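Local coordinates for protein aminotransferase class I and II (Streptococcus suis 89/1591, PDB 3OP7) that probably transfers amino groups between amino acids and keto acids, using pyridoxal phosphate bound covalently to a lysine, at residues 107-112 with 130-135; 126-131 with 150-155. All blocks are in the same frame, centred on the assembly; numbering follows the deposited sequence.

Contact 1: 107-112 with 130-135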
loop_
_atom_site.group_PDB
_atom_site.type_symbol
_atom_site.label_atom_id
_atom_site.label_comp_id
_atom_site.label_asym_id
_atom_site.label_seq_id
_atom_site.Cartn_x
_atom_site.Cartn_y
_atom_site.Cartn_z
ATOM N N HIS A 107 -13.950 17.509 -11.475
ATOM C CA HIS A 107 -14.575 16.692 -12.474
ATOM C C HIS A 107 -13.531 15.720 -13.043
ATOM O O HIS A 107 -12.437 16.138 -13.451
ATOM C CB HIS A 107 -15.130 17.579 -13.618
ATOM C CG HIS A 107 -15.832 16.806 -14.683
ATOM N ND1 HIS A 107 -15.476 16.865 -16.020
ATOM C CD2 HIS A 107 -16.885 15.952 -14.608
ATOM C CE1 HIS A 107 -16.283 16.070 -16.712
ATOM N NE2 HIS A 107 -17.144 15.506 -15.874
ATOM N N VAL A 108 -13.892 14.444 -13.116
ATOM C CA VAL A 108 -12.999 13.387 -13.608
ATOM C C VAL A 108 -13.804 12.528 -14.550
ATOM O O VAL A 108 -14.970 12.252 -14.279
ATOM C CB VAL A 108 -12.481 12.517 -12.409
ATOM C CG1 VAL A 108 -11.761 11.231 -12.894
ATOM C CG2 VAL A 108 -11.608 13.357 -11.470
ATOM N N ILE A 109 -13.201 12.118 -15.667
ATOM C CA ILE A 109 -13.816 11.211 -16.610
ATOM C C ILE A 109 -13.020 9.918 -16.642
ATOM O O ILE A 109 -11.797 9.964 -16.743
ATOM C CB ILE A 109 -13.823 11.822 -18.014
ATOM C CG1 ILE A 109 -14.591 13.144 -18.009
ATOM C CG2 ILE A 109 -14.394 10.832 -19.079
ATOM C CD1 ILE A 109 -14.509 13.910 -19.356
ATOM N N SER A 110 -13.715 8.784 -16.499
ATOM C CA SER A 110 -13.070 7.479 -16.486
ATOM C C SER A 110 -13.607 6.604 -17.546
ATOM O O SER A 110 -14.832 6.534 -17.730
ATOM C CB SER A 110 -13.271 6.785 -15.150
ATOM O OG SER A 110 -12.653 5.493 -15.168
ATOM N N LEU A 111 -12.686 5.957 -18.267
ATOM C CA LEU A 111 -13.014 4.818 -19.102
ATOM C C LEU A 111 -13.909 3.865 -18.298
ATOM O O LEU A 111 -13.747 3.731 -17.088
ATOM C CB LEU A 111 -11.720 4.111 -19.533
ATOM C CG LEU A 111 -11.784 3.038 -20.615
ATOM C CD1 LEU A 111 -12.258 3.631 -21.925
ATOM C CD2 LEU A 111 -10.392 2.325 -20.717
ATOM N N TYR A 112 -14.852 3.198 -18.976
ATOM C CA TYR A 112 -15.825 2.393 -18.244
ATOM C C TYR A 112 -16.459 1.347 -19.139
ATOM O O TYR A 112 -16.857 1.652 -20.289
ATOM C CB TYR A 112 -16.928 3.268 -17.622
ATOM C CG TYR A 112 -17.783 2.494 -16.664
ATOM C CD1 TYR A 112 -17.352 2.297 -15.351
ATOM C CD2 TYR A 112 -18.986 1.911 -17.055
ATOM C CE1 TYR A 112 -18.078 1.567 -14.445
ATOM C CE2 TYR A 112 -19.752 1.183 -16.126
ATOM C CZ TYR A 112 -19.273 1.005 -14.833
ATOM O OH TYR A 112 -19.974 0.287 -13.871
ATOM N N ASP A 130 -17.702 11.232 -14.486
ATOM C CA ASP A 130 -18.438 10.810 -15.656
ATOM C C ASP A 130 -17.786 9.561 -16.265
ATOM O O ASP A 130 -16.559 9.391 -16.216
ATOM C CB ASP A 130 -18.441 11.953 -16.689
ATOM C CG ASP A 130 -19.596 12.934 -16.507
ATOM O OD1 ASP A 130 -20.749 12.475 -16.287
ATOM O OD2 ASP A 130 -19.359 14.167 -16.600
ATOM N N LEU A 131 -18.609 8.701 -16.845
ATOM C CA LEU A 131 -18.165 7.436 -17.396
ATOM C C LEU A 131 -18.093 7.481 -18.902
ATOM O O LEU A 131 -19.063 7.813 -19.603
ATOM C CB LEU A 131 -19.077 6.323 -16.922
ATOM C CG LEU A 131 -19.173 6.183 -15.384
ATOM C CD1 LEU A 131 -20.160 5.030 -15.054
ATOM C CD2 LEU A 131 -17.856 5.972 -14.673
ATOM N N TRP A 132 -16.927 7.159 -19.411
ATOM C CA TRP A 132 -16.675 7.176 -20.839
ATOM C C TRP A 132 -16.745 5.729 -21.319
ATOM O O TRP A 132 -15.811 4.955 -21.121
ATOM C CB TRP A 132 -15.298 7.798 -21.044
ATOM C CG TRP A 132 -14.929 8.035 -22.498
ATOM C CD1 TRP A 132 -15.784 8.264 -23.559
ATOM C CD2 TRP A 132 -13.602 8.108 -23.041
ATOM N NE1 TRP A 132 -15.056 8.464 -24.692
ATOM C CE2 TRP A 132 -13.724 8.348 -24.417
ATOM C CE3 TRP A 132 -12.323 7.963 -22.504
ATOM C CZ2 TRP A 132 -12.593 8.483 -25.261
ATOM C CZ3 TRP A 132 -11.213 8.091 -23.342
ATOM C CH2 TRP A 132 -11.346 8.350 -24.673
ATOM N N GLN A 133 -17.859 5.418 -21.986
ATOM C CA GLN A 133 -18.299 4.021 -22.194
ATOM C C GLN A 133 -17.609 3.339 -23.377
ATOM O O GLN A 133 -17.637 3.835 -24.497
ATOM C CB GLN A 133 -19.829 3.942 -22.426
ATOM C CG GLN A 133 -20.692 4.439 -21.233
ATOM C CD GLN A 133 -20.807 3.456 -20.090
ATOM O OE1 GLN A 133 -20.429 2.276 -20.209
ATOM N NE2 GLN A 133 -21.300 3.947 -18.944
ATOM N N ILE A 134 -17.014 2.169 -23.119
ATOM C CA ILE A 134 -16.411 1.374 -24.160
ATOM C C ILE A 134 -17.550 0.808 -25.009
ATOM O O ILE A 134 -18.669 0.588 -24.500
ATOM C CB ILE A 134 -15.475 0.265 -23.640
ATOM C CG1 ILE A 134 -16.247 -0.778 -22.831
ATOM C CG2 ILE A 134 -14.292 0.891 -22.778
ATOM C CD1 ILE A 134 -15.328 -1.823 -22.127
ATOM N N GLU A 135 -17.254 0.608 -26.299
ATOM C CA GLU A 135 -18.220 0.161 -27.268
ATOM C C GLU A 135 -17.764 -1.098 -28.019
ATOM O O GLU A 135 -16.825 -1.089 -28.834
ATOM C CB GLU A 135 -18.560 1.295 -28.255
ATOM C CG GLU A 135 -19.498 2.338 -27.594
ATOM C CD GLU A 135 -19.598 3.669 -28.334
ATOM O OE1 GLU A 135 -19.218 3.723 -29.515
ATOM O OE2 GLU A 135 -20.014 4.668 -27.693
#
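His107 and Asp130 meet near the N-terminal end of strand 107-112, where it runs parallel to strand 128-135. The imidazole NE2 donates to Asp130 OD2 at 2.7 Å, nearly straight at 163°, with the oxygen close to the ring plane. CG stands anti to the backbone N (chi1 -178°), which sets the base of the ring beside the carbonyl carbon. OD2 is approached on its anti side, and the carboxylate is turned 77° from the ring.

Beyond this pair the backbones zip together: Asp130 N bonds to Val108 O, Ser110 N to Asp130 O, Trp132 N to Ser110 O (2.8 Å) and Ile134 N to Tyr112 O; the bond from Tyr112 N to Trp132 O is weak. On the face of Ser110 and Leu131, Leu131 CD1 sits over the centre of the Tyr112 ring, 3.7 Å from the centroid, a CH-pi contact in which branched leucine offers a methyl to the pi face. Gln133 OE1 comes to the ring's edge, 3.5 Å from Tyr112 CD2, and is itself bonded to Arg342; the tyrosine hydroxyl bonds to Glu341. On the other face, Ile109 CG2 packs on Trp132 CB at 3.7 Å. Helix 144-150 covers this side through Leu147, which touches both residues. Leu111 CD1 meets Ile134 CG2 at 3.5 Å, the side chains crossing at about a right angle.

In the second shell, Thr155 bonds to ND1 of His107, so both ring nitrogens are engaged and the ring's rotation is fixed. The nearby carboxylate would be expected to favour a proton on NE2, giving the start of this beta-alpha-beta unit a directional polar link beside its apolar core.

Contact 2: 126-131 with 150-155; sequences GAEVDL and LIRPTT
Glu128 and Arg152 reach each other through straight chains. Glu128 has CG anti to its backbone N (chi1 -175°) and CD continuing outward, while Arg152 runs extended from CG to NE, carrying its guanidinium from the loop after helix 144-150 to the start of strand 128-135. The two side chains cross at about a right angle, and the arginine grips end-on with two nitrogens: NH1 to Glu128 OE1 at 3.0 Å and NH2 to Glu128 OE2 at 2.7 Å. Both oxygens lie close to the guanidinium plane, yet the nitrogens come from above the carboxylate plane, since the two flat groups are turned 75° apart. Length suits both residues, which must span a gap between backbones.

Asp130, two residues along the strand, adds a long, weak ion pair, its OD2 lying 3.8 Å from Arg152 NH2; its stronger partner is His107. A water joins this oxygen to the loop, 2.9 Å from Asp130 OD2, 2.6 Å from Leu150 O and 3.2 Å from Arg152 NE, from which it accepts. Beside the charged groups, Leu150 CD2 lies 4.1 Å from Asp130 CB and about as near to the carboxylate carbon, so the last helical residue sets a methyl against the short stem of the acid.

The loop end is shaped by a type I beta turn from Arg152 to Thr155, and Arg152 N donates to Thr155 OG1 at 2.8 Å. Here, at the protein surface, one cationic group grips Glu128 and pairs weakly with Asp130; its charge probably offsets their mutual repulsion and favours the ionised form of both, tying the loop to the strand.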
loop_
_atom_site.group_PDB
_atom_site.type_symbol
_atom_site.label_atom_id
_atom_site.label_comp_id
_atom_site.label_asym_id
_atom_site.label_seq_id
_atom_site.Cartn_x
_atom_site.Cartn_y
_atom_site.Cartn_z
ATOM N N GLY A 126 -14.823 12.694 -3.379
ATOM C CA GLY A 126 -15.734 13.797 -3.615
ATOM C C GLY A 126 -15.710 14.341 -5.050
ATOM O O GLY A 126 -16.336 15.384 -5.317
ATOM N N ALA A 127 -15.039 13.639 -5.977
ATOM C CA ALA A 127 -15.036 14.045 -7.385
ATOM C C ALA A 127 -16.379 13.761 -8.055
ATOM O O ALA A 127 -17.093 12.813 -7.728
ATOM C CB ALA A 127 -13.896 13.310 -8.194
ATOM N N GLU A 128 -16.686 14.569 -9.045
ATOM C CA GLU A 128 -17.805 14.283 -9.908
ATOM C C GLU A 128 -17.271 13.467 -11.079
ATOM O O GLU A 128 -16.474 13.976 -11.863
ATOM C CB GLU A 128 -18.421 15.598 -10.391
ATOM C CG GLU A 128 -19.644 15.331 -11.171
ATOM C CD GLU A 128 -20.406 16.588 -11.607
ATOM O OE1 GLU A 128 -20.074 17.734 -11.210
ATOM O OE2 GLU A 128 -21.351 16.383 -12.385
ATOM N N VAL A 129 -17.705 12.218 -11.209
ATOM C CA VAL A 129 -17.106 11.277 -12.150
ATOM C C VAL A 129 -18.071 10.912 -13.256
ATOM O O VAL A 129 -19.149 10.408 -12.984
ATOM C CB VAL A 129 -16.662 9.981 -11.446
ATOM C CG1 VAL A 129 -16.061 8.966 -12.481
ATOM C CG2 VAL A 129 -15.672 10.308 -10.332
ATOM N N ASP A 130 -17.702 11.232 -14.486
ATOM C CA ASP A 130 -18.438 10.810 -15.656
ATOM C C ASP A 130 -17.786 9.561 -16.265
ATOM O O ASP A 130 -16.559 9.391 -16.216
ATOM C CB ASP A 130 -18.441 11.953 -16.689
ATOM C CG ASP A 130 -19.596 12.934 -16.507
ATOM O OD1 ASP A 130 -20.749 12.475 -16.287
ATOM O OD2 ASP A 130 -19.359 14.167 -16.600
ATOM N N LEU A 131 -18.609 8.701 -16.845
ATOM C CA LEU A 131 -18.165 7.436 -17.396
ATOM C C LEU A 131 -18.093 7.481 -18.902
ATOM O O LEU A 131 -19.063 7.813 -19.603
ATOM C CB LEU A 131 -19.077 6.323 -16.922
ATOM C CG LEU A 131 -19.173 6.183 -15.384
ATOM C CD1 LEU A 131 -20.160 5.030 -15.054
ATOM C CD2 LEU A 131 -17.856 5.972 -14.673
ATOM N N LEU A 150 -18.474 14.999 -23.013
ATOM C CA LEU A 150 -18.342 14.883 -21.554
ATOM C C LEU A 150 -17.380 15.874 -20.926
ATOM O O LEU A 150 -17.549 16.238 -19.771
ATOM C CB LEU A 150 -17.881 13.481 -21.160
ATOM C CG LEU A 150 -18.878 12.354 -21.473
ATOM C CD1 LEU A 150 -18.131 11.013 -21.420
ATOM C CD2 LEU A 150 -20.011 12.410 -20.437
ATOM N N ILE A 151 -16.360 16.281 -21.664
ATOM C CA ILE A 151 -15.306 17.151 -21.113
ATOM C C ILE A 151 -15.869 18.539 -20.820
ATOM O O ILE A 151 -16.777 19.042 -21.526
ATOM C CB ILE A 151 -14.075 17.217 -22.072
ATOM C CG1 ILE A 151 -12.840 17.747 -21.321
ATOM C CG2 ILE A 151 -14.405 17.984 -23.335
ATOM C CD1 ILE A 151 -11.480 17.422 -21.929
ATOM N N ARG A 152 -15.283 19.175 -19.827
ATOM C CA ARG A 152 -15.702 20.475 -19.348
ATOM C C ARG A 152 -14.490 21.366 -19.274
ATOM O O ARG A 152 -13.362 20.852 -19.134
ATOM C CB ARG A 152 -16.262 20.344 -17.927
ATOM C CG ARG A 152 -17.492 19.449 -17.792
ATOM C CD ARG A 152 -17.888 19.444 -16.301
ATOM N NE ARG A 152 -18.943 18.460 -16.056
ATOM C CZ ARG A 152 -19.450 18.212 -14.846
ATOM N NH1 ARG A 152 -19.004 18.859 -13.789
ATOM N NH2 ARG A 152 -20.356 17.265 -14.697
ATOM N N PRO A 153 -14.722 22.687 -19.187
ATOM C CA PRO A 153 -13.608 23.613 -19.154
ATOM C C PRO A 153 -12.638 23.340 -18.038
ATOM O O PRO A 153 -11.452 23.612 -18.186
ATOM C CB PRO A 153 -14.294 24.966 -19.003
ATOM C CG PRO A 153 -15.568 24.784 -19.803
ATOM C CD PRO A 153 -15.998 23.377 -19.476
ATOM N N THR A 154 -13.143 22.776 -16.952
ATOM C CA THR A 154 -12.341 22.544 -15.738
ATOM C C THR A 154 -12.076 21.072 -15.466
ATOM O O THR A 154 -11.632 20.709 -14.354
ATOM C CB THR A 154 -13.012 23.186 -14.458
ATOM O OG1 THR A 154 -14.311 22.610 -14.240
ATOM C CG2 THR A 154 -13.114 24.724 -14.583
ATOM N N THR A 155 -12.274 20.178 -16.454
ATOM C CA THR A 155 -12.033 18.778 -16.201
ATOM C C THR A 155 -10.602 18.602 -15.708
ATOM O O THR A 155 -9.665 19.047 -16.355
ATOM C CB THR A 155 -12.341 17.918 -17.441
ATOM O OG1 THR A 155 -13.739 18.009 -17.756
ATOM C CG2 THR A 155 -11.922 16.399 -17.272
HETATM O O HOH W 1 -19.759 16.427 -18.400
#

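From the N terminus, strand 107-112 leads through helix 117-124 into strand 128-135, and contact 1 closes that beta-alpha-beta crossover by pairing the two strands within the large sheet. The chain then passes strand 141-142 and helix 144-150, and contact 2 closes this second loop by bringing 150-155 back to the start of strand 128-135. The loops do not nest; they cross slightly, the second opening on the strand where the first closes, and share Asp130 and Leu131. Strand 157-161 comes next and pairs with 107-112 on its other side. Thr155 OG1 lies 2.7 Å from His107 ND1, probably a hydrogen bond, linking strand 107-112 to the returning loop, while Asp130 brings in strand 128-135.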